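Local structure of SusD superfamily protein (Bacteroides fragilis NCTC 9343, 3NQP) at residues S83-L88 with K498-K503; A322-F327 with T332-T337. The protein probably binds glycans or their breakdown products at the outer membrane for uptake. All coordinates share one frame; numbering follows the deposited sequence.

Contact 1: S83-L88 with K498-K503; sequences SKFGDL and KTMLNK
Lys84 and Phe85, which meet Met500, lie in an unusual stretch of main chain. Four residues in a row, Lys84 to Asp87, have positive phi. The chain therefore makes a left-handed turn. Two backbone hydrogen bonds hold it: Gly86 N to Ser83 O at 2.9 Å and Asp87 N to Lys84 O at 2.8 Å. One side chain reaches this turn from the helix 498-503. It is Met500, modelled as selenomethionine. Its first torsion lies off the staggered values (chi1 -106°), and the chain then bends at its last torsion (chi3 -39°). The selenium ends up beside the backbone of Lys84, with SE 4.0 Å from Lys84 CA. The terminal methyl turns to the aromatic ring, and Met500 CE is 4.1 Å from Phe85 CE2. Selenium and ring form a Met-aromatic contact of oblique geometry. Met500 SE lies 5.3 Å from the centroid of the Phe85 ring, 56° off its normal. The contact thus joins the loop before helix 89-102 to the short helix near the C-terminal end of this SusD-family chain. No hydrogen bond crosses between the two segments. Polar bonds to residues outside the two segments lie close by. Lys84 N bonds to Glu497 OE2, one residue before the helix, and Lys498 NZ makes a salt bridge to Glu77. Phe85 itself is buried. Its ring packs edge-to-face with Tyr135 and also touches Ile496. The long chain of Lys84 leads away from the helix and is exposed.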
loop_
_atom_site.group_PDB
_atom_site.type_symbol
_atom_site.label_atom_id
_atom_site.label_comp_id
_atom_site.label_asym_id
_atom_site.label_seq_id
_atom_site.Cartn_x
_atom_site.Cartn_y
_atom_site.Cartn_z
ATOM N N SER A 83 3.878 -16.183 7.995
ATOM C CA SER A 83 3.740 -16.962 9.212
ATOM C C SER A 83 3.436 -16.044 10.354
ATOM O O SER A 83 3.674 -14.844 10.263
ATOM C CB SER A 83 5.062 -17.654 9.558
ATOM O OG SER A 83 5.460 -18.463 8.470
ATOM N N LYS A 84 2.943 -16.638 11.445
ATOM C CA LYS A 84 2.796 -15.990 12.728
ATOM C C LYS A 84 1.995 -14.707 12.671
ATOM O O LYS A 84 2.402 -13.709 13.291
ATOM C CB LYS A 84 4.174 -15.709 13.373
ATOM C CG LYS A 84 5.071 -16.929 13.524
ATOM C CD LYS A 84 6.335 -16.683 14.401
ATOM C CE LYS A 84 7.470 -15.983 13.607
ATOM N NZ LYS A 84 7.864 -16.592 12.262
ATOM N N PHE A 85 0.845 -14.740 11.981
ATOM C CA PHE A 85 0.015 -13.527 11.810
ATOM C C PHE A 85 0.839 -12.333 11.307
ATOM O O PHE A 85 0.644 -11.190 11.712
ATOM C CB PHE A 85 -0.687 -13.151 13.123
ATOM C CG PHE A 85 -1.808 -14.058 13.493
ATOM C CD1 PHE A 85 -3.027 -13.964 12.861
ATOM C CD2 PHE A 85 -1.652 -14.995 14.525
ATOM C CE1 PHE A 85 -4.067 -14.759 13.217
ATOM C CE2 PHE A 85 -2.692 -15.804 14.892
ATOM C CZ PHE A 85 -3.900 -15.705 14.241
ATOM N N GLY A 86 1.808 -12.616 10.451
ATOM C CA GLY A 86 2.652 -11.580 9.898
ATOM C C GLY A 86 3.642 -10.979 10.899
ATOM O O GLY A 86 4.132 -9.886 10.694
ATOM N N ASP A 87 3.849 -11.667 12.020
ATOM C CA ASP A 87 4.761 -11.258 13.088
ATOM C C ASP A 87 4.453 -9.848 13.583
ATOM O O ASP A 87 5.351 -9.104 13.932
ATOM C CB ASP A 87 6.217 -11.369 12.593
ATOM C CG ASP A 87 7.227 -11.615 13.736
ATOM O OD1 ASP A 87 6.835 -12.002 14.852
ATOM O OD2 ASP A 87 8.429 -11.439 13.499
ATOM N N LEU A 88 3.188 -9.449 13.567
ATOM C CA LEU A 88 2.844 -8.120 14.034
ATOM C C LEU A 88 2.547 -7.997 15.535
ATOM O O LEU A 88 2.505 -6.858 16.060
ATOM C CB LEU A 88 1.690 -7.529 13.244
ATOM C CG LEU A 88 1.939 -7.388 11.727
ATOM C CD1 LEU A 88 0.711 -6.804 11.022
ATOM C CD2 LEU A 88 3.156 -6.549 11.456
ATOM N N LYS A 498 -0.753 -24.743 9.951
ATOM C CA LYS A 498 -1.038 -25.975 10.671
ATOM C C LYS A 498 -0.180 -26.076 11.924
ATOM O O LYS A 498 -0.667 -26.475 12.952
ATOM C CB LYS A 498 -0.741 -27.197 9.766
ATOM C CG LYS A 498 -1.189 -28.563 10.325
ATOM C CD LYS A 498 -0.702 -29.739 9.436
ATOM C CE LYS A 498 -1.268 -31.126 9.894
ATOM N NZ LYS A 498 -2.738 -31.324 9.545
ATOM N N THR A 499 1.107 -25.753 11.825
ATOM C CA THR A 499 2.009 -25.911 12.979
ATOM C C THR A 499 1.542 -25.058 14.140
ATOM O O THR A 499 1.508 -25.526 15.286
ATOM C CB THR A 499 3.492 -25.568 12.659
ATOM O OG1 THR A 499 3.543 -24.364 11.893
ATOM C CG2 THR A 499 4.153 -26.687 11.906
HETATM N N MSE A 500 1.168 -23.810 13.851
HETATM C CA MSE A 500 0.615 -22.904 14.887
HETATM C C MSE A 500 -0.690 -23.419 15.482
HETATM O O MSE A 500 -0.931 -23.300 16.695
HETATM C CB MSE A 500 0.394 -21.485 14.327
HETATM C CG MSE A 500 1.399 -20.462 14.798
HETATM SE SE MSE A 500 0.743 -18.621 14.854
HETATM C CE MSE A 500 -0.293 -18.695 13.247
ATOM N N LEU A 501 -1.551 -23.954 14.626
ATOM C CA LEU A 501 -2.817 -24.547 15.073
ATOM C C LEU A 501 -2.534 -25.710 16.008
ATOM O O LEU A 501 -3.169 -25.826 17.044
ATOM C CB LEU A 501 -3.669 -25.028 13.886
ATOM C CG LEU A 501 -4.353 -23.939 13.045
ATOM C CD1 LEU A 501 -5.153 -24.584 11.885
ATOM C CD2 LEU A 501 -5.266 -23.043 13.930
ATOM N N ASN A 502 -1.564 -26.558 15.656
ATOM C CA ASN A 502 -1.206 -27.706 16.509
ATOM C C ASN A 502 -0.627 -27.273 17.880
ATOM O O ASN A 502 -0.991 -27.845 18.904
ATOM C CB ASN A 502 -0.265 -28.684 15.771
ATOM C CG ASN A 502 -0.946 -29.384 14.574
ATOM O OD1 ASN A 502 -2.163 -29.283 14.391
ATOM N ND2 ASN A 502 -0.151 -30.078 13.745
ATOM N N LYS A 503 0.207 -26.240 17.904
ATOM C CA LYS A 503 0.843 -25.765 19.152
ATOM C C LYS A 503 -0.104 -24.931 20.030
ATOM O O LYS A 503 0.005 -24.973 21.247
ATOM C CB LYS A 503 2.126 -24.953 18.848
ATOM C CG LYS A 503 3.084 -24.692 20.054
#

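Contact 2: A322-F327 with T332-T337; sequences AVYQNF and TRKEAT
Lys334 runs across one face of the Tyr324 ring at about a right angle to that side chain. Its CG stands anti to the backbone N (chi1 -173°), and the chain is extended from there. This carries the methylene CE over the ring, 3.7 Å from the Tyr324 centroid, as a CH-pi contact. The ammonium NZ sits over the same face, 4.8 Å from the Tyr324 centroid, as a cation-pi contact. NZ also donates to the backbone of the other segment, Lys334 NZ to Phe327 O at 2.9 Å, with a C=O...N angle of 151°. A salt bridge to Asp329, in the short connection, is its second anchor. Glu335 takes the edge of Tyr324. Its chain bends back, and its carboxylate plane stands 83° from the ring plane. The modelled distance from Tyr324 OH to Glu335 OE2 is only 2.4 Å, so the exact length of this hydrogen bond is doubtful. A water donates to Glu335 OE1 at 2.8 Å and, over a longer 3.3 Å, to Tyr324 OH. Phe327 and Lys334 pass alongside one another, pointing in opposite senses. Lys334 CA lies over one face of the Phe327 ring, 4.2 Å from its centroid. Arg333 CB approaches the same ring obliquely, 3.7 Å from Phe327 CE1, and the guanidinium goes on to salt bridges with Glu441 and Glu445. The pair of short helices, 321-325 and 333-337, packs against the hairpin that follows. Tyr324 touches Ala340 on strand 338-344 and Leu353 on strand 351-358, while Arg333 and Thr337 rest on Phe251 of helix 251-255.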
loop_
_atom_site.group_PDB
_atom_site.type_symbol
_atom_site.label_atom_id
_atom_site.label_comp_id
_atom_site.label_asym_id
_atom_site.label_seq_id
_atom_site.Cartn_x
_atom_site.Cartn_y
_atom_site.Cartn_z
ATOM N N ALA A 322 1.603 -6.348 -19.638
ATOM C CA ALA A 322 0.350 -5.603 -19.843
ATOM C C ALA A 322 0.165 -4.446 -18.870
ATOM O O ALA A 322 -0.556 -3.488 -19.181
ATOM C CB ALA A 322 -0.874 -6.547 -19.781
ATOM N N VAL A 323 0.804 -4.490 -17.704
ATOM C CA VAL A 323 0.694 -3.382 -16.759
ATOM C C VAL A 323 1.368 -2.156 -17.394
ATOM O O VAL A 323 0.778 -1.081 -17.475
ATOM C CB VAL A 323 1.323 -3.741 -15.400
ATOM C CG1 VAL A 323 1.418 -2.556 -14.485
ATOM C CG2 VAL A 323 0.495 -4.884 -14.698
ATOM N N TYR A 324 2.608 -2.330 -17.838
ATOM C CA TYR A 324 3.315 -1.310 -18.660
ATOM C C TYR A 324 2.545 -0.880 -19.922
ATOM O O TYR A 324 2.367 0.323 -20.193
ATOM C CB TYR A 324 4.708 -1.820 -18.996
ATOM C CG TYR A 324 5.608 -0.892 -19.817
ATOM C CD1 TYR A 324 6.236 0.190 -19.220
ATOM C CD2 TYR A 324 5.824 -1.104 -21.179
ATOM C CE1 TYR A 324 7.073 1.042 -19.951
ATOM C CE2 TYR A 324 6.686 -0.246 -21.935
ATOM C CZ TYR A 324 7.308 0.814 -21.304
ATOM O OH TYR A 324 8.144 1.670 -21.987
ATOM N N GLN A 325 2.075 -1.837 -20.689
ATOM C CA GLN A 325 1.407 -1.537 -21.972
ATOM C C GLN A 325 0.071 -0.816 -21.787
ATOM O O GLN A 325 -0.411 -0.177 -22.720
ATOM C CB GLN A 325 1.158 -2.821 -22.756
ATOM C CG GLN A 325 2.417 -3.519 -23.174
ATOM C CD GLN A 325 2.154 -4.874 -23.772
ATOM O OE1 GLN A 325 1.352 -5.654 -23.254
ATOM N NE2 GLN A 325 2.825 -5.161 -24.869
ATOM N N ASN A 326 -0.510 -0.914 -20.590
ATOM C CA ASN A 326 -1.738 -0.152 -20.260
ATOM C C ASN A 326 -1.563 1.366 -20.211
ATOM O O ASN A 326 -2.529 2.117 -20.328
ATOM C CB ASN A 326 -2.292 -0.567 -18.895
ATOM C CG ASN A 326 -3.260 -1.750 -18.967
ATOM O OD1 ASN A 326 -3.629 -2.217 -20.048
ATOM N ND2 ASN A 326 -3.695 -2.223 -17.786
ATOM N N PHE A 327 -0.350 1.829 -19.956
ATOM C CA PHE A 327 -0.070 3.265 -19.992
ATOM C C PHE A 327 0.037 3.791 -21.432
ATOM O O PHE A 327 0.759 3.217 -22.245
ATOM C CB PHE A 327 1.272 3.572 -19.306
ATOM C CG PHE A 327 1.292 3.343 -17.802
ATOM C CD1 PHE A 327 0.971 4.364 -16.922
ATOM C CD2 PHE A 327 1.737 2.150 -17.271
ATOM C CE1 PHE A 327 1.062 4.182 -15.543
ATOM C CE2 PHE A 327 1.777 1.945 -15.873
ATOM C CZ PHE A 327 1.443 2.990 -15.017
ATOM N N THR A 332 3.341 10.345 -18.167
ATOM C CA THR A 332 4.690 10.407 -17.567
ATOM C C THR A 332 4.896 9.305 -16.522
ATOM O O THR A 332 6.022 8.952 -16.242
ATOM C CB THR A 332 4.950 11.762 -16.882
ATOM O OG1 THR A 332 4.021 11.944 -15.796
ATOM C CG2 THR A 332 4.759 12.929 -17.893
ATOM N N ARG A 333 3.830 8.726 -15.973
ATOM C CA ARG A 333 3.998 7.629 -14.998
ATOM C C ARG A 333 4.625 6.396 -15.650
ATOM O O ARG A 333 5.215 5.558 -14.960
ATOM C CB ARG A 333 2.674 7.246 -14.360
ATOM C CG ARG A 333 2.007 8.382 -13.587
ATOM C CD ARG A 333 0.659 7.989 -13.067
ATOM N NE ARG A 333 -0.308 7.890 -14.149
ATOM C CZ ARG A 333 -1.624 7.974 -14.013
ATOM N NH1 ARG A 333 -2.189 8.105 -12.810
ATOM N NH2 ARG A 333 -2.387 7.898 -15.078
ATOM N N LYS A 334 4.462 6.261 -16.959
ATOM C CA LYS A 334 4.929 5.054 -17.671
ATOM C C LYS A 334 6.438 4.854 -17.485
ATOM O O LYS A 334 6.898 3.839 -16.905
ATOM C CB LYS A 334 4.518 5.103 -19.148
ATOM C CG LYS A 334 4.820 3.824 -19.931
ATOM C CD LYS A 334 4.231 3.906 -21.367
ATOM C CE LYS A 334 4.366 2.610 -22.147
ATOM N NZ LYS A 334 3.363 2.524 -23.249
ATOM N N GLU A 335 7.213 5.816 -17.963
ATOM C CA GLU A 335 8.679 5.728 -17.880
ATOM C C GLU A 335 9.197 6.138 -16.503
ATOM O O GLU A 335 10.277 5.732 -16.118
ATOM C CB GLU A 335 9.349 6.531 -19.022
ATOM C CG GLU A 335 8.956 6.033 -20.339
ATOM C CD GLU A 335 9.390 4.587 -20.567
ATOM O OE1 GLU A 335 10.587 4.222 -20.290
ATOM O OE2 GLU A 335 8.511 3.840 -21.059
ATOM N N ALA A 336 8.413 6.868 -15.707
ATOM C CA ALA A 336 8.814 7.110 -14.310
ATOM C C ALA A 336 8.765 5.795 -13.511
ATOM O O ALA A 336 9.576 5.575 -12.615
ATOM C CB ALA A 336 7.924 8.148 -13.666
ATOM N N THR A 337 7.809 4.926 -13.831
ATOM C CA THR A 337 7.621 3.738 -13.052
ATOM C C THR A 337 8.504 2.611 -13.575
ATOM O O THR A 337 9.057 1.842 -12.776
ATOM C CB THR A 337 6.099 3.292 -13.034
ATOM O OG1 THR A 337 5.259 4.381 -12.551
ATOM C CG2 THR A 337 5.928 2.013 -12.179
HETATM O O HOH W 1 11.399 1.850 -21.508
#

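Overall arrangement
From the N terminus, the chain first passes residues 83-88, in the loop before helix 89-102. It then runs through most of the helical body before helix 321-325. Contact 2 closes a short loop there, with four residues between its segments, and leads straight into strands 338-344 and 351-358. The chain goes on through helices 382-396 to 452-458. Helix 498-503 finally returns to the early loop and closes contact 1 across 409 residues. Contact 2 therefore lies within this long span, and the two do not cross. Contact 1 ties an early loop to a late helix; contact 2 is local. Their centres are about 38 Å apart, on opposite sides of the chain's centre.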